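Local structure of Alpha/beta hydrolase (Streptomyces albidoflavus, 6KSU) at residues Q95-D99 with G100-L104; A126-R129 with Q130-H134. The protein is a cyclase of the penicillin-binding protein type that probably releases non-ribosomal peptides by heterochiral macrolactam formation. All coordinates share one frame; numbering follows the deposited sequence.

Interaction 1: residues Q95-D99 with G100-L104; sequences QFVCD and GDLDL
The ring of Phe96 meets Asp101 at its edge, where CB of Asp101 lies near the ring plane and 4.0 Å from CD1 of Phe96. The Asp101 carboxylate is turned about 40° from the plane of the ring. The Phe96 side chain is also touched by Ser190 and, on helix 194-206, by Cys201. Nearer the backbone, CB of Phe96 packs on CB of Leu102 at 3.9 Å. These contacts follow from the way helix 85-98 ends. Gly100 leaves it with positive phi (71°) and closes a Schellman motif: its N bonds Val97 O at 2.8 Å, with the donor well above the carbonyl plane, while Asp101 N reaches back to Phe96 O at 2.9 Å in a weak, strongly bent bond. The reversal brings the chain back alongside the last helical turn. There the CA-H of Val97 points at the carbonyl of Leu102, with 3.2 Å between Val97 CA and Leu102 O. Val97 holds CG1 anti to its own N (chi1 165°), which leaves CG2 as the branch that meets both leucines, at 3.9 Å from Leu102 CD2 and 3.7 Å from Leu104 CD1. The Leu104 side chain crosses that of Val97 at about a right angle, and Leu102 continues inward onto Val185 and Ala189 of helix 176-189.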
loop_
_atom_site.group_PDB
_atom_site.type_symbol
_atom_site.label_atom_id
_atom_site.label_comp_id
_atom_site.label_asym_id
_atom_site.label_seq_id
_atom_site.Cartn_x
_atom_site.Cartn_y
_atom_site.Cartn_z
ATOM N N GLN A 95 -8.757 4.492 15.935
ATOM C CA GLN A 95 -9.253 5.472 16.905
ATOM C C GLN A 95 -10.654 5.123 17.383
ATOM O O GLN A 95 -10.950 5.212 18.585
ATOM C CB GLN A 95 -9.279 6.867 16.299
ATOM C CG GLN A 95 -8.039 7.674 16.440
ATOM C CD GLN A 95 -8.261 9.054 15.873
ATOM O OE1 GLN A 95 -9.266 9.295 15.203
ATOM N NE2 GLN A 95 -7.352 9.978 16.160
ATOM N N PHE A 96 -11.546 4.762 16.447
ATOM C CA PHE A 96 -12.931 4.480 16.812
ATOM C C PHE A 96 -13.024 3.230 17.666
ATOM O O PHE A 96 -13.854 3.154 18.576
ATOM C CB PHE A 96 -13.787 4.360 15.546
ATOM C CG PHE A 96 -14.136 5.674 14.950
ATOM C CD1 PHE A 96 -15.263 6.365 15.371
ATOM C CD2 PHE A 96 -13.294 6.267 14.020
ATOM C CE1 PHE A 96 -15.563 7.610 14.851
ATOM C CE2 PHE A 96 -13.585 7.517 13.495
ATOM C CZ PHE A 96 -14.721 8.187 13.906
ATOM N N VAL A 97 -12.157 2.261 17.400
ATOM C CA VAL A 97 -12.088 1.057 18.215
ATOM C C VAL A 97 -11.743 1.423 19.652
ATOM O O VAL A 97 -12.397 0.980 20.599
ATOM C CB VAL A 97 -11.070 0.081 17.601
ATOM C CG1 VAL A 97 -10.678 -1.031 18.577
ATOM C CG2 VAL A 97 -11.611 -0.459 16.275
ATOM N N CYS A 98 -10.749 2.288 19.828
ATOM C CA CYS A 98 -10.291 2.602 21.178
ATOM C C CYS A 98 -11.337 3.386 21.969
ATOM O O CYS A 98 -11.509 3.161 23.172
ATOM C CB CYS A 98 -8.964 3.342 21.094
ATOM S SG CYS A 98 -7.724 2.284 20.351
ATOM N N ASP A 99 -12.061 4.291 21.323
ATOM C CA ASP A 99 -13.172 4.905 22.034
ATOM C C ASP A 99 -14.337 3.943 22.241
ATOM O O ASP A 99 -15.372 4.361 22.782
ATOM C CB ASP A 99 -13.640 6.150 21.286
ATOM C CG ASP A 99 -12.526 7.168 21.106
ATOM O OD1 ASP A 99 -11.607 7.204 21.954
ATOM O OD2 ASP A 99 -12.572 7.938 20.120
ATOM N N GLY A 100 -14.197 2.680 21.833
ATOM C CA GLY A 100 -15.260 1.708 21.938
ATOM C C GLY A 100 -16.404 1.919 20.984
ATOM O O GLY A 100 -17.394 1.180 21.053
ATOM N N ASP A 101 -16.296 2.902 20.093
ATOM C CA ASP A 101 -17.284 3.147 19.047
ATOM C C ASP A 101 -17.304 2.080 17.951
ATOM O O ASP A 101 -18.191 2.128 17.098
ATOM C CB ASP A 101 -17.022 4.505 18.385
ATOM C CG ASP A 101 -17.374 5.676 19.277
ATOM O OD1 ASP A 101 -17.898 5.435 20.383
ATOM O OD2 ASP A 101 -17.141 6.838 18.869
ATOM N N LEU A 102 -16.359 1.143 17.924
ATOM C CA LEU A 102 -16.242 0.239 16.783
ATOM C C LEU A 102 -15.548 -1.043 17.210
ATOM O O LEU A 102 -14.509 -1.002 17.876
ATOM C CB LEU A 102 -15.468 0.892 15.627
ATOM C CG LEU A 102 -15.322 0.023 14.379
ATOM C CD1 LEU A 102 -16.599 0.038 13.571
ATOM C CD2 LEU A 102 -14.144 0.494 13.526
ATOM N N ASP A 103 -16.103 -2.173 16.796
ATOM C CA ASP A 103 -15.626 -3.473 17.237
ATOM C C ASP A 103 -14.814 -4.155 16.143
ATOM O O ASP A 103 -15.320 -4.404 15.045
ATOM C CB ASP A 103 -16.799 -4.352 17.661
ATOM C CG ASP A 103 -16.436 -5.296 18.774
ATOM O OD1 ASP A 103 -15.540 -6.150 18.563
ATOM O OD2 ASP A 103 -17.044 -5.178 19.859
ATOM N N LEU A 104 -13.568 -4.493 16.469
ATOM C CA LEU A 104 -12.632 -5.016 15.482
ATOM C C LEU A 104 -13.080 -6.369 14.947
ATOM O O LEU A 104 -12.744 -6.727 13.817
ATOM C CB LEU A 104 -11.251 -5.092 16.132
ATOM C CG LEU A 104 -9.946 -4.648 15.471
ATOM C CD1 LEU A 104 -10.088 -3.397 14.611
ATOM C CD2 LEU A 104 -8.927 -4.412 16.580
#

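Interaction 2: residues A126-R129 with Q130-H134; sequences ATVR and QLLSH
A capping box opens the short helix 128-132, with Thr127 at the N-cap and Gln130 as its partner. The hydroxyl OG1 of Thr127 accepts from Gln130 N at 3.1 Å; chi1 of 63° swings it between the backbone N and the carbonyl carbon, facing into the first turn. In return, Gln130 sets CG beside its own N (chi1 -62°), which turns the extended chain toward Thr127, and OE1 takes the N-H of Thr127 at 2.8 Å from a donor 45° out of the amide plane. OE1 of Gln130 also lies 3.0 Å from CA of Ala126. Regular helical bonds follow, Leu131 N to Thr127 O and a nearly straight one from Leu132 N to Val128 O at 2.9 Å. On the buried side, Val128 and Leu132 run side by side, CG1 of the first 3.4 Å from CD2 of the second, closer than usual van der Waals contact; both rest on helices 85-98 and 176-189. At the far end, Ser133 OG lies 2.9 Å from Arg129 O and hydrogen-bonds with OG1 of Thr135, while the Arg129 guanidinium forms a salt bridge with Asp105. His134, with positive phi, stacks on Tyr174 and ends the helix in a Schellman motif.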
loop_
_atom_site.group_PDB
_atom_site.type_symbol
_atom_site.label_atom_id
_atom_site.label_comp_id
_atom_site.label_asym_id
_atom_site.label_seq_id
_atom_site.Cartn_x
_atom_site.Cartn_y
_atom_site.Cartn_z
ATOM N N ALA A 126 -17.643 -10.991 7.053
ATOM C CA ALA A 126 -16.274 -10.539 7.259
ATOM C C ALA A 126 -16.231 -9.451 8.338
ATOM O O ALA A 126 -17.256 -8.890 8.723
ATOM C CB ALA A 126 -15.665 -10.041 5.943
ATOM N N THR A 127 -15.024 -9.142 8.819
ATOM C CA THR A 127 -14.832 -8.221 9.930
ATOM C C THR A 127 -13.897 -7.061 9.585
ATOM O O THR A 127 -13.015 -7.153 8.720
ATOM C CB THR A 127 -14.289 -8.965 11.145
ATOM O OG1 THR A 127 -12.997 -9.501 10.850
ATOM C CG2 THR A 127 -15.251 -10.118 11.527
ATOM N N VAL A 128 -14.092 -5.959 10.308
ATOM C CA VAL A 128 -13.137 -4.851 10.271
ATOM C C VAL A 128 -11.701 -5.360 10.422
ATOM O O VAL A 128 -10.802 -4.950 9.681
ATOM C CB VAL A 128 -13.502 -3.809 11.352
ATOM C CG1 VAL A 128 -12.404 -2.757 11.502
ATOM C CG2 VAL A 128 -14.826 -3.146 11.007
ATOM N N ARG A 129 -11.462 -6.286 11.355
ATOM C CA ARG A 129 -10.103 -6.803 11.514
ATOM C C ARG A 129 -9.591 -7.467 10.235
ATOM O O ARG A 129 -8.417 -7.309 9.871
ATOM C CB ARG A 129 -10.037 -7.799 12.670
ATOM C CG ARG A 129 -8.603 -8.171 13.057
ATOM C CD ARG A 129 -8.548 -9.430 13.916
ATOM N NE ARG A 129 -9.275 -9.242 15.175
ATOM C CZ ARG A 129 -8.876 -8.443 16.169
ATOM N NH1 ARG A 129 -7.746 -7.746 16.071
ATOM N NH2 ARG A 129 -9.610 -8.346 17.273
ATOM N N GLN A 130 -10.453 -8.234 9.552
ATOM C CA GLN A 130 -10.046 -8.850 8.297
ATOM C C GLN A 130 -9.858 -7.819 7.199
ATOM O O GLN A 130 -8.988 -7.989 6.344
ATOM C CB GLN A 130 -11.076 -9.888 7.853
ATOM C CG GLN A 130 -11.246 -11.052 8.825
ATOM C CD GLN A 130 -12.513 -11.846 8.559
ATOM O OE1 GLN A 130 -13.464 -11.334 7.974
ATOM N NE2 GLN A 130 -12.536 -13.100 9.001
ATOM N N LEU A 131 -10.706 -6.786 7.164
ATOM C CA LEU A 131 -10.538 -5.742 6.161
ATOM C C LEU A 131 -9.181 -5.062 6.318
ATOM O O LEU A 131 -8.399 -4.986 5.363
ATOM C CB LEU A 131 -11.676 -4.725 6.245
ATOM C CG LEU A 131 -13.087 -5.178 5.837
ATOM C CD1 LEU A 131 -14.040 -4.015 6.057
ATOM C CD2 LEU A 131 -13.154 -5.620 4.410
ATOM N N LEU A 132 -8.855 -4.646 7.540
ATOM C CA LEU A 132 -7.580 -3.981 7.806
ATOM C C LEU A 132 -6.397 -4.787 7.289
ATOM O O LEU A 132 -5.391 -4.213 6.834
ATOM C CB LEU A 132 -7.412 -3.751 9.320
ATOM C CG LEU A 132 -7.901 -2.460 10.014
ATOM C CD1 LEU A 132 -7.304 -1.185 9.413
ATOM C CD2 LEU A 132 -9.375 -2.315 10.042
ATOM N N SER A 133 -6.503 -6.112 7.346
ATOM C CA SER A 133 -5.389 -7.013 7.116
ATOM C C SER A 133 -5.438 -7.641 5.738
ATOM O O SER A 133 -4.590 -8.479 5.421
ATOM C CB SER A 133 -5.366 -8.104 8.199
ATOM O OG SER A 133 -6.581 -8.838 8.229
ATOM N N HIS A 134 -6.423 -7.260 4.928
ATOM C CA HIS A 134 -6.606 -7.818 3.593
ATOM C C HIS A 134 -6.879 -9.323 3.651
ATOM O O HIS A 134 -6.466 -10.089 2.775
ATOM C CB HIS A 134 -5.407 -7.512 2.686
ATOM C CG HIS A 134 -5.144 -6.048 2.509
ATOM N ND1 HIS A 134 -5.863 -5.262 1.630
ATOM C CD2 HIS A 134 -4.253 -5.223 3.107
ATOM C CE1 HIS A 134 -5.432 -4.017 1.701
ATOM N NE2 HIS A 134 -4.448 -3.969 2.583
#

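How the interactions relate
Interaction 1 precedes interaction 2 along the chain, and their centres lie about 14 Å apart on the same side of the chain's centre, within the beta-lactamase-like region. The first ends helix 85-98 and the second spans the short helix 128-132. They meet directly: Leu104 O is 2.8 Å from Arg129 N, a probable hydrogen bond. Val93 of helix 85-98 touches Leu102 from one contact and both Val128 and Leu132 from the other, and helix 176-189 packs against both. A possible SxxK motif has Ser83 just before helix 85-98 and Lys86 in its first turn; His134 touches Lys86, so interaction 2 probably borders the active site, whereas interaction 1 sits at the helix's opposite end.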